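Local structure of beta-agarase D (Zobellia galactanivorans, 4ASM) at residues L153-Q159 and K314-D320; F196-Q200 and V302-Y308; E136-M142 and G217-I223. The protein hydrolyses the beta-1,4-galactosidic linkages of agarose at random positions with retention of anomeric configuration, the chain described here being its family GH16 catalytic domain. Residues are numbered along the deposited sequence.

Followed from the N terminus, contact 3 opens at 136-142 and closes at 217-223, on strand 220-229; between them lie 153-159, the start of contact 1, and 196-200, the start of contact 2, so contact 3 crosses both. Contact 2 closes at 302-308 and contact 1 at 314-320, which nests contact 2 inside the loop of contact 1. These two touch, Phe315 CE2 lying 3.8 Å from Ile303 CD1, and they tie the long loop between helix 291-297 and strand 320-326 to strand 197-199 and to the turn after strand 147-153. Contact 3, across the chain's centre, joins neighbouring strands.

Contact 1 of 3, residues L153-Q159 and K314-D320; sequences LSPDDTQ and KFSKEMD
One antiparallel hydrogen-bonded pair sets the register, Leu153 with Asp320 (CA-CA 5.2 Å): Leu153 N to Asp320 O is 2.9 Å and Asp320 N to Leu153 O 2.8 Å. Next to it Ser154 and Met319 make the closest CA approach, 4.0 Å, and Ser154 CA lies 3.5 Å from Glu318 O, a CA-H...O contact. Segment 153-159 folds back as a type I turn from Ser154 to Asp157, closed by Ser154 N to Gln159 O (2.8 Å).

Polar side chains close over this turn. With chi1 p, Asp156 accepts through OD1 from Thr158 N (3.0 Å), an Asx turn, and from Ser154 OG (2.8 Å) and Thr158 OG1 (2.7 Å). Its OD2 forms a salt bridge with Lys317 NZ (2.7 Å; extended mttt chain), which also donates to Thr158 OG1 (3.2 Å). The Asp320 carboxylate turns to His61 and Arg128.

The Gln159 side chain (chi1 m, chi2 t) points at 314-320, along Phe315 to Lys317. Met319 CE makes apolar contact with Gln159 CB (3.8 Å); Pro155 CD meets the carbonyl Glu318 O in van der Waals contact (3.4 Å).

The result is a beta-hairpin connection between strands 147-153 and 159-166, joined to the start of strand 320-326 in the GH16 sheet, beside the probable nucleophile Glu160.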
loop_
_atom_site.group_PDB
_atom_site.type_symbol
_atom_site.label_atom_id
_atom_site.label_comp_id
_atom_site.label_asym_id
_atom_site.label_seq_id
_atom_site.Cartn_x
_atom_site.Cartn_y
_atom_site.Cartn_z
ATOM N N LEU A 153 -7.069 5.172 1.268
ATOM C CA LEU A 153 -8.319 4.676 0.670
ATOM C C LEU A 153 -9.436 5.670 0.928
ATOM O O LEU A 153 -9.638 6.078 2.079
ATOM C CB LEU A 153 -8.688 3.308 1.246
ATOM C CG LEU A 153 -9.953 2.607 0.734
ATOM C CD1 LEU A 153 -9.877 2.298 -0.768
ATOM C CD2 LEU A 153 -10.234 1.325 1.537
ATOM N N SER A 154 -10.150 6.068 -0.125
ATOM C CA SER A 154 -11.268 7.000 0.075
ATOM C C SER A 154 -12.344 6.309 0.922
ATOM O O SER A 154 -12.515 5.093 0.824
ATOM C CB SER A 154 -11.818 7.510 -1.268
ATOM O OG SER A 154 -12.450 6.482 -1.993
ATOM N N PRO A 155 -13.024 7.067 1.797
ATOM C CA PRO A 155 -14.110 6.476 2.607
ATOM C C PRO A 155 -15.129 5.653 1.804
ATOM O O PRO A 155 -15.661 4.671 2.313
ATOM C CB PRO A 155 -14.769 7.711 3.237
ATOM C CG PRO A 155 -13.644 8.658 3.406
ATOM C CD PRO A 155 -12.734 8.454 2.196
ATOM N N ASP A 156 -15.406 6.055 0.558
ATOM C CA ASP A 156 -16.396 5.319 -0.242
ATOM C C ASP A 156 -15.821 4.132 -1.010
ATOM O O ASP A 156 -16.519 3.479 -1.788
ATOM C CB ASP A 156 -17.170 6.268 -1.169
ATOM C CG ASP A 156 -16.387 6.681 -2.415
ATOM O OD1 ASP A 156 -15.203 6.291 -2.603
ATOM O OD2 ASP A 156 -16.981 7.427 -3.221
ATOM N N ASP A 157 -14.533 3.846 -0.777
ATOM C CA ASP A 157 -13.871 2.631 -1.286
ATOM C C ASP A 157 -13.669 2.627 -2.825
ATOM O O ASP A 157 -13.396 1.574 -3.397
ATOM C CB ASP A 157 -14.590 1.335 -0.843
ATOM C CG ASP A 157 -14.522 1.103 0.653
ATOM O OD1 ASP A 157 -13.579 1.607 1.299
ATOM O OD2 ASP A 157 -15.421 0.386 1.166
ATOM N N THR A 158 -13.768 3.791 -3.471
ATOM C CA THR A 158 -13.579 3.838 -4.944
ATOM C C THR A 158 -12.153 4.197 -5.392
ATOM O O THR A 158 -11.754 3.873 -6.498
ATOM C CB THR A 158 -14.558 4.817 -5.636
ATOM O OG1 THR A 158 -14.357 6.148 -5.165
ATOM C CG2 THR A 158 -16.016 4.398 -5.391
ATOM N N GLN A 159 -11.413 4.919 -4.552
ATOM C CA GLN A 159 -10.115 5.444 -4.967
ATOM C C GLN A 159 -9.088 5.131 -3.909
ATOM O O GLN A 159 -9.328 5.361 -2.724
ATOM C CB GLN A 159 -10.184 6.950 -5.204
ATOM C CG GLN A 159 -11.206 7.375 -6.288
ATOM C CD GLN A 159 -11.248 8.877 -6.570
ATOM O OE1 GLN A 159 -12.215 9.380 -7.191
ATOM N NE2 GLN A 159 -10.246 9.595 -6.143
ATOM N N LYS A 314 -8.987 10.182 -12.998
ATOM C CA LYS A 314 -8.152 10.930 -12.086
ATOM C C LYS A 314 -8.593 10.675 -10.652
ATOM O O LYS A 314 -9.730 10.249 -10.396
ATOM C CB LYS A 314 -8.196 12.426 -12.428
ATOM C CG LYS A 314 -9.566 13.096 -12.277
ATOM C CD LYS A 314 -9.479 14.583 -12.641
ATOM C CE LYS A 314 -9.765 14.818 -14.109
ATOM N NZ LYS A 314 -9.247 16.130 -14.589
ATOM N N PHE A 315 -7.679 10.926 -9.727
ATOM C CA PHE A 315 -8.019 10.928 -8.321
ATOM C C PHE A 315 -8.758 12.231 -8.016
ATOM O O PHE A 315 -8.471 13.291 -8.592
ATOM C CB PHE A 315 -6.750 10.804 -7.482
ATOM C CG PHE A 315 -5.978 9.535 -7.733
ATOM C CD1 PHE A 315 -6.493 8.296 -7.330
ATOM C CD2 PHE A 315 -4.736 9.573 -8.364
ATOM C CE1 PHE A 315 -5.784 7.119 -7.556
ATOM C CE2 PHE A 315 -4.005 8.389 -8.603
ATOM C CZ PHE A 315 -4.553 7.148 -8.189
ATOM N N SER A 316 -9.726 12.158 -7.126
ATOM C CA SER A 316 -10.525 13.336 -6.843
ATOM C C SER A 316 -11.032 13.372 -5.413
ATOM O O SER A 316 -11.709 14.326 -5.033
ATOM C CB SER A 316 -11.710 13.403 -7.815
ATOM O OG SER A 316 -12.556 12.277 -7.696
ATOM N N LYS A 317 -10.729 12.336 -4.628
ATOM C CA LYS A 317 -11.323 12.211 -3.292
ATOM C C LYS A 317 -10.279 12.149 -2.188
ATOM O O LYS A 317 -9.238 11.481 -2.336
ATOM C CB LYS A 317 -12.218 10.975 -3.228
ATOM C CG LYS A 317 -13.468 11.115 -4.120
ATOM C CD LYS A 317 -14.199 9.793 -4.331
ATOM C CE LYS A 317 -15.481 10.012 -5.137
ATOM N NZ LYS A 317 -16.168 8.727 -5.444
ATOM N N GLU A 318 -10.549 12.839 -1.080
ATOM C CA GLU A 318 -9.740 12.670 0.129
ATOM C C GLU A 318 -9.745 11.198 0.568
ATOM O O GLU A 318 -10.703 10.438 0.324
ATOM C CB GLU A 318 -10.187 13.578 1.288
ATOM C CG GLU A 318 -11.548 13.224 1.851
ATOM C CD GLU A 318 -11.952 14.054 3.056
ATOM O OE1 GLU A 318 -11.145 14.883 3.522
ATOM O OE2 GLU A 318 -13.092 13.830 3.528
ATOM N N MET A 319 -8.666 10.816 1.241
ATOM C CA MET A 319 -8.421 9.422 1.587
ATOM C C MET A 319 -8.029 9.218 3.050
ATOM O O MET A 319 -7.407 10.085 3.662
ATOM C CB MET A 319 -7.329 8.848 0.681
ATOM C CG MET A 319 -7.736 8.845 -0.786
ATOM S SD MET A 319 -6.489 8.007 -1.778
ATOM C CE MET A 319 -7.166 8.390 -3.403
ATOM N N ASP A 320 -8.453 8.084 3.610
ATOM C CA ASP A 320 -7.987 7.631 4.915
ATOM C C ASP A 320 -6.632 6.965 4.802
ATOM O O ASP A 320 -6.395 6.166 3.890
ATOM C CB ASP A 320 -8.958 6.593 5.484
ATOM C CG ASP A 320 -10.360 7.156 5.684
ATOM O OD1 ASP A 320 -10.471 8.241 6.295
ATOM O OD2 ASP A 320 -11.330 6.509 5.246
#

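Contact 2 of 3, residues F196-Q200 and V302-Y308; sequences FKDYQ and VIDPFNY
This is loop-on-strand packing at an edge of the GH16 sheet: strand 197-199, paired with strand 183-191, is covered by a loop folded as a type I turn from Asp304 to Asn307. CA atoms approach only to 7.4 Å (Lys197 to Tyr308) and 7.2 Å (Tyr199 to Asp304), so side chains fill the gap.

The main bump is Tyr199 (chi1 t), whose ring enters a hollow lined by the Pro305 and Phe306 side chains and the carbonyls of Val302 and Ile303 (Tyr199 CD2 to Ile303 O 3.6 Å, Tyr199 CE2 to Val302 O 4.0 Å). Pro305 CD makes a CH-pi contact 3.6 Å from the Tyr199 ring centroid; Phe306 CE2 lies 3.9 Å from Tyr199 CD1. Tyr308 (chi1 m) wedges against the strand, Lys197 CB over its face 3.7 Å from the ring centroid and Tyr308 CE2 3.6 Å from Tyr199 CB.

Two waters bridge the segments: one donates to Asp198 O and Tyr308 OH (both 2.8 Å), the other lies 2.6 Å from Tyr199 OH and donates to Val302 O at 2.8 Å.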
loop_
_atom_site.group_PDB
_atom_site.type_symbol
_atom_site.label_atom_id
_atom_site.label_comp_id
_atom_site.label_asym_id
_atom_site.label_seq_id
_atom_site.Cartn_x
_atom_site.Cartn_y
_atom_site.Cartn_z
ATOM N N PHE A 196 -18.910 -4.712 -9.584
ATOM C CA PHE A 196 -17.589 -4.642 -8.954
ATOM C C PHE A 196 -16.457 -4.879 -9.948
ATOM O O PHE A 196 -16.422 -5.907 -10.647
ATOM C CB PHE A 196 -17.455 -5.632 -7.795
ATOM C CG PHE A 196 -16.105 -5.569 -7.127
ATOM C CD1 PHE A 196 -15.791 -4.510 -6.289
ATOM C CD2 PHE A 196 -15.137 -6.530 -7.399
ATOM C CE1 PHE A 196 -14.545 -4.434 -5.679
ATOM C CE2 PHE A 196 -13.875 -6.455 -6.795
ATOM C CZ PHE A 196 -13.592 -5.391 -5.941
ATOM N N LYS A 197 -15.530 -3.921 -9.979
ATOM C CA LYS A 197 -14.303 -4.024 -10.778
ATOM C C LYS A 197 -13.154 -3.388 -10.012
ATOM O O LYS A 197 -13.345 -2.405 -9.301
ATOM C CB LYS A 197 -14.462 -3.324 -12.126
ATOM C CG LYS A 197 -15.571 -3.906 -12.974
ATOM C CD LYS A 197 -15.560 -3.368 -14.376
ATOM C CE LYS A 197 -16.729 -3.929 -15.173
ATOM N NZ LYS A 197 -16.568 -5.370 -15.462
ATOM N N ASP A 198 -11.963 -3.957 -10.196
ATOM C CA ASP A 198 -10.767 -3.520 -9.478
ATOM C C ASP A 198 -9.617 -3.385 -10.473
ATOM O O ASP A 198 -9.300 -4.331 -11.182
ATOM C CB ASP A 198 -10.451 -4.576 -8.413
ATOM C CG ASP A 198 -9.206 -4.258 -7.588
ATOM O OD1 ASP A 198 -8.621 -3.174 -7.738
ATOM O OD2 ASP A 198 -8.818 -5.118 -6.776
ATOM N N TYR A 199 -9.036 -2.193 -10.549
ATOM C CA TYR A 199 -7.798 -1.981 -11.308
ATOM C C TYR A 199 -6.637 -1.562 -10.395
ATOM O O TYR A 199 -6.804 -0.718 -9.530
ATOM C CB TYR A 199 -7.981 -0.900 -12.372
ATOM C CG TYR A 199 -6.677 -0.640 -13.081
ATOM C CD1 TYR A 199 -6.228 -1.522 -14.055
ATOM C CD2 TYR A 199 -5.875 0.449 -12.737
ATOM C CE1 TYR A 199 -5.003 -1.336 -14.698
ATOM C CE2 TYR A 199 -4.637 0.662 -13.372
ATOM C CZ TYR A 199 -4.219 -0.243 -14.353
ATOM O OH TYR A 199 -3.023 -0.049 -15.010
ATOM N N GLN A 200 -5.472 -2.158 -10.631
ATOM C CA GLN A 200 -4.211 -1.762 -10.014
ATOM C C GLN A 200 -3.078 -1.941 -11.040
ATOM O O GLN A 200 -3.214 -2.716 -11.998
ATOM C CB GLN A 200 -3.926 -2.615 -8.789
ATOM C CG GLN A 200 -3.654 -4.078 -9.144
ATOM C CD GLN A 200 -3.518 -4.946 -7.922
ATOM O OE1 GLN A 200 -4.331 -5.846 -7.662
ATOM N NE2 GLN A 200 -2.531 -4.646 -7.131
ATOM N N VAL A 302 -2.777 5.353 -17.051
ATOM C CA VAL A 302 -2.132 4.468 -16.081
ATOM C C VAL A 302 -2.783 4.625 -14.706
ATOM O O VAL A 302 -2.413 3.943 -13.758
ATOM C CB VAL A 302 -0.595 4.700 -15.990
ATOM C CG1 VAL A 302 0.086 4.303 -17.297
ATOM C CG2 VAL A 302 -0.249 6.133 -15.608
ATOM N N ILE A 303 -3.751 5.537 -14.607
ATOM C CA ILE A 303 -4.544 5.718 -13.382
ATOM C C ILE A 303 -5.816 4.868 -13.435
ATOM O O ILE A 303 -6.050 4.039 -12.564
ATOM C CB ILE A 303 -4.913 7.216 -13.138
ATOM C CG1 ILE A 303 -3.668 8.123 -13.070
ATOM C CG2 ILE A 303 -5.790 7.377 -11.868
ATOM C CD1 ILE A 303 -2.612 7.743 -12.049
ATOM N N ASP A 304 -6.610 5.062 -14.495
ATOM C CA ASP A 304 -7.932 4.444 -14.634
ATOM C C ASP A 304 -8.142 4.107 -16.124
ATOM O O ASP A 304 -8.905 4.801 -16.817
ATOM C CB ASP A 304 -8.982 5.447 -14.137
ATOM C CG ASP A 304 -10.392 4.884 -14.120
ATOM O OD1 ASP A 304 -10.534 3.657 -14.227
ATOM O OD2 ASP A 304 -11.333 5.707 -13.977
ATOM N N PRO A 305 -7.439 3.078 -16.637
ATOM C CA PRO A 305 -7.487 2.790 -18.083
ATOM C C PRO A 305 -8.872 2.417 -18.569
ATOM O O PRO A 305 -9.158 2.602 -19.758
ATOM C CB PRO A 305 -6.522 1.593 -18.249
ATOM C CG PRO A 305 -6.383 0.991 -16.875
ATOM C CD PRO A 305 -6.525 2.173 -15.925
ATOM N N PHE A 306 -9.705 1.874 -17.678
ATOM C CA PHE A 306 -11.046 1.371 -18.041
ATOM C C PHE A 306 -12.213 2.259 -17.576
ATOM O O PHE A 306 -13.367 1.834 -17.640
ATOM C CB PHE A 306 -11.197 -0.076 -17.582
ATOM C CG PHE A 306 -10.027 -0.933 -17.944
ATOM C CD1 PHE A 306 -9.600 -1.011 -19.267
ATOM C CD2 PHE A 306 -9.324 -1.634 -16.977
ATOM C CE1 PHE A 306 -8.485 -1.790 -19.625
ATOM C CE2 PHE A 306 -8.209 -2.422 -17.328
ATOM C CZ PHE A 306 -7.807 -2.514 -18.659
ATOM N N ASN A 307 -11.898 3.468 -17.124
ATOM C CA ASN A 307 -12.903 4.482 -16.798
ATOM C C ASN A 307 -13.815 4.064 -15.659
ATOM O O ASN A 307 -15.013 4.404 -15.637
ATOM C CB ASN A 307 -13.729 4.838 -18.043
ATOM C CG ASN A 307 -14.469 6.140 -17.888
ATOM O OD1 ASN A 307 -13.987 7.070 -17.247
ATOM N ND2 ASN A 307 -15.670 6.217 -18.469
ATOM N N TYR A 308 -13.250 3.345 -14.690
ATOM C CA TYR A 308 -14.035 2.869 -13.542
ATOM C C TYR A 308 -14.613 4.034 -12.730
ATOM O O TYR A 308 -15.702 3.912 -12.138
ATOM C CB TYR A 308 -13.163 2.003 -12.624
ATOM C CG TYR A 308 -12.804 0.641 -13.168
ATOM C CD1 TYR A 308 -13.327 0.171 -14.383
ATOM C CD2 TYR A 308 -11.905 -0.181 -12.476
ATOM C CE1 TYR A 308 -12.962 -1.093 -14.879
ATOM C CE2 TYR A 308 -11.543 -1.407 -12.946
ATOM C CZ TYR A 308 -12.066 -1.881 -14.155
ATOM O OH TYR A 308 -11.659 -3.120 -14.575
HETATM O O HOH W 1 -9.090 -4.198 -14.002
HETATM O O HOH W 2 -1.250 1.426 -13.889
#

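Contact 3 of 3, residues E136-M142 and G217-I223; sequences EARVKVM and GGKTIRI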
loop_
_atom_site.group_PDB
_atom_site.type_symbol
_atom_site.label_atom_id
_atom_site.label_comp_id
_atom_site.label_asym_id
_atom_site.label_seq_id
_atom_site.Cartn_x
_atom_site.Cartn_y
_atom_site.Cartn_z
ATOM N N GLU A 136 5.040 9.636 4.218
ATOM C CA GLU A 136 6.203 8.745 4.266
ATOM C C GLU A 136 6.317 8.055 5.618
ATOM O O GLU A 136 6.088 8.692 6.654
ATOM C CB GLU A 136 7.496 9.544 3.988
ATOM C CG GLU A 136 8.768 8.701 3.900
ATOM C CD GLU A 136 10.028 9.523 3.875
ATOM O OE1 GLU A 136 10.074 10.568 4.554
ATOM O OE2 GLU A 136 10.988 9.121 3.183
ATOM N N ALA A 137 6.694 6.774 5.614
ATOM C CA ALA A 137 6.868 6.013 6.845
ATOM C C ALA A 137 8.228 5.356 6.918
ATOM O O ALA A 137 8.808 5.004 5.887
ATOM C CB ALA A 137 5.779 4.951 6.985
ATOM N N ARG A 138 8.730 5.200 8.144
ATOM C CA ARG A 138 9.900 4.365 8.377
ATOM C C ARG A 138 9.371 3.087 9.000
ATOM O O ARG A 138 8.731 3.109 10.052
ATOM C CB ARG A 138 10.921 5.049 9.288
ATOM C CG ARG A 138 12.170 4.214 9.492
ATOM C CD ARG A 138 13.270 5.046 10.190
ATOM N NE ARG A 138 14.517 4.270 10.247
ATOM C CZ ARG A 138 14.896 3.514 11.274
ATOM N NH1 ARG A 138 14.142 3.416 12.358
ATOM N NH2 ARG A 138 16.037 2.828 11.202
ATOM N N VAL A 139 9.644 1.962 8.339
ATOM C CA VAL A 139 8.964 0.704 8.637
ATOM C C VAL A 139 9.894 -0.494 8.493
ATOM O O VAL A 139 10.669 -0.548 7.538
ATOM C CB VAL A 139 7.718 0.541 7.723
ATOM C CG1 VAL A 139 8.073 0.704 6.228
ATOM C CG2 VAL A 139 6.998 -0.776 8.005
ATOM N N LYS A 140 9.835 -1.420 9.458
ATOM C CA LYS A 140 10.495 -2.701 9.312
ATOM C C LYS A 140 9.490 -3.642 8.670
ATOM O O LYS A 140 8.541 -4.103 9.326
ATOM C CB LYS A 140 10.932 -3.247 10.659
ATOM C CG LYS A 140 11.754 -4.534 10.546
ATOM C CD LYS A 140 12.191 -5.025 11.901
ATOM C CE LYS A 140 13.123 -6.219 11.789
ATOM N NZ LYS A 140 13.522 -6.713 13.149
ATOM N N VAL A 141 9.720 -3.931 7.389
ATOM C CA VAL A 141 8.849 -4.841 6.643
ATOM C C VAL A 141 8.825 -6.202 7.347
ATOM O O VAL A 141 9.876 -6.697 7.771
ATOM C CB VAL A 141 9.373 -4.990 5.195
ATOM C CG1 VAL A 141 8.532 -5.984 4.393
ATOM C CG2 VAL A 141 9.436 -3.605 4.506
ATOM N N MET A 142 7.654 -6.827 7.473
ATOM C CA MET A 142 7.592 -8.140 8.109
ATOM C C MET A 142 8.365 -9.184 7.329
ATOM O O MET A 142 8.195 -9.308 6.111
ATOM C CB MET A 142 6.172 -8.635 8.252
ATOM C CG MET A 142 5.338 -7.848 9.172
ATOM S SD MET A 142 3.784 -8.735 9.514
ATOM C CE MET A 142 3.147 -8.736 7.835
ATOM N N GLY A 217 11.788 -8.342 3.615
ATOM C CA GLY A 217 11.357 -8.773 4.939
ATOM C C GLY A 217 12.487 -8.648 5.945
ATOM O O GLY A 217 13.599 -9.123 5.708
ATOM N N GLY A 218 12.194 -8.027 7.078
ATOM C CA GLY A 218 13.219 -7.797 8.109
ATOM C C GLY A 218 14.064 -6.549 7.930
ATOM O O GLY A 218 14.820 -6.179 8.846
ATOM N N LYS A 219 13.946 -5.888 6.776
ATOM C CA LYS A 219 14.679 -4.634 6.535
ATOM C C LYS A 219 13.831 -3.461 6.998
ATOM O O LYS A 219 12.596 -3.469 6.826
ATOM C CB LYS A 219 15.008 -4.454 5.045
ATOM C CG LYS A 219 16.028 -5.436 4.517
ATOM C CD LYS A 219 16.385 -5.127 3.066
ATOM C CE LYS A 219 17.870 -5.314 2.804
ATOM N NZ LYS A 219 18.634 -4.083 3.182
ATOM N N THR A 220 14.473 -2.453 7.594
ATOM C CA THR A 220 13.757 -1.208 7.822
ATOM C C THR A 220 14.102 -0.181 6.759
ATOM O O THR A 220 15.282 0.106 6.470
ATOM C CB THR A 220 13.614 -0.698 9.302
ATOM O OG1 THR A 220 13.894 0.709 9.473
ATOM C CG2 THR A 220 14.169 -1.630 10.313
ATOM N N ILE A 221 13.039 0.315 6.152
ATOM C CA ILE A 221 13.127 1.204 5.015
ATOM C C ILE A 221 12.312 2.460 5.313
ATOM O O ILE A 221 11.447 2.464 6.207
ATOM C CB ILE A 221 12.602 0.530 3.717
ATOM C CG1 ILE A 221 11.113 0.178 3.814
ATOM C CG2 ILE A 221 13.405 -0.748 3.381
ATOM C CD1 ILE A 221 10.533 -0.275 2.433
ATOM N N ARG A 222 12.580 3.527 4.567
ATOM C CA ARG A 222 11.651 4.648 4.476
ATOM C C ARG A 222 10.943 4.532 3.142
ATOM O O ARG A 222 11.586 4.326 2.105
ATOM C CB ARG A 222 12.393 5.982 4.522
ATOM C CG ARG A 222 12.967 6.304 5.863
ATOM C CD ARG A 222 13.379 7.753 5.846
ATOM N NE ARG A 222 14.598 8.020 5.081
ATOM C CZ ARG A 222 14.732 8.927 4.103
ATOM N NH1 ARG A 222 13.722 9.683 3.662
ATOM N NH2 ARG A 222 15.928 9.084 3.557
ATOM N N ILE A 223 9.626 4.638 3.152
ATOM C CA ILE A 223 8.871 4.548 1.895
ATOM C C ILE A 223 7.745 5.578 1.934
ATOM O O ILE A 223 7.066 5.727 2.952
ATOM C CB ILE A 223 8.381 3.104 1.621
ATOM C CG1 ILE A 223 7.667 2.994 0.262
ATOM C CG2 ILE A 223 7.525 2.575 2.768
ATOM C CD1 ILE A 223 7.567 1.538 -0.214
HETATM O O HOH W 3 11.779 7.448 1.139
HETATM O O HOH W 4 17.030 2.041 8.263
#
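Gly217 CA lies 3.4 Å from Met142 O. At Gly218 (phi 85°) a side chain would jam against the preceding carbonyl; Gly218 N donates to Val141 O (2.8 Å), and Lys219 O accepts from Val141 N (3.0 Å).

Thr220 faces Lys140 in a non-hydrogen-bonded pair (CA-CA 3.9 Å). From here the segments are antiparallel neighbours in the GH16 beta-sandwich, the axes of strands 136-140 and 220-223 running at 155°.

Ile221 and Val139 form a hydrogen-bonded pair, Ile221 N to Val139 O (2.9 Å) and Val139 N to Ile221 O (2.8 Å). Ile221 CG1 packs 3.9 Å from Val139 CG1, on the face where Val139 meets Met164.

Arg222 shares the face of Thr220 and Lys140 and pairs with Arg138 (CA-CA 4.3 Å, non-hydrogen-bonded), which bridges to the calcium ligand Asp354; Arg222 NH1 forms a salt bridge with Glu136 OE2 (2.8 Å), while Glu136 OE1 binds Arg357. Ile223, back on the apolar face, makes two hydrogen bonds with Ala137: Ile223 N to Ala137 O (2.9 Å) and Ala137 N to Ile223 O (2.9 Å).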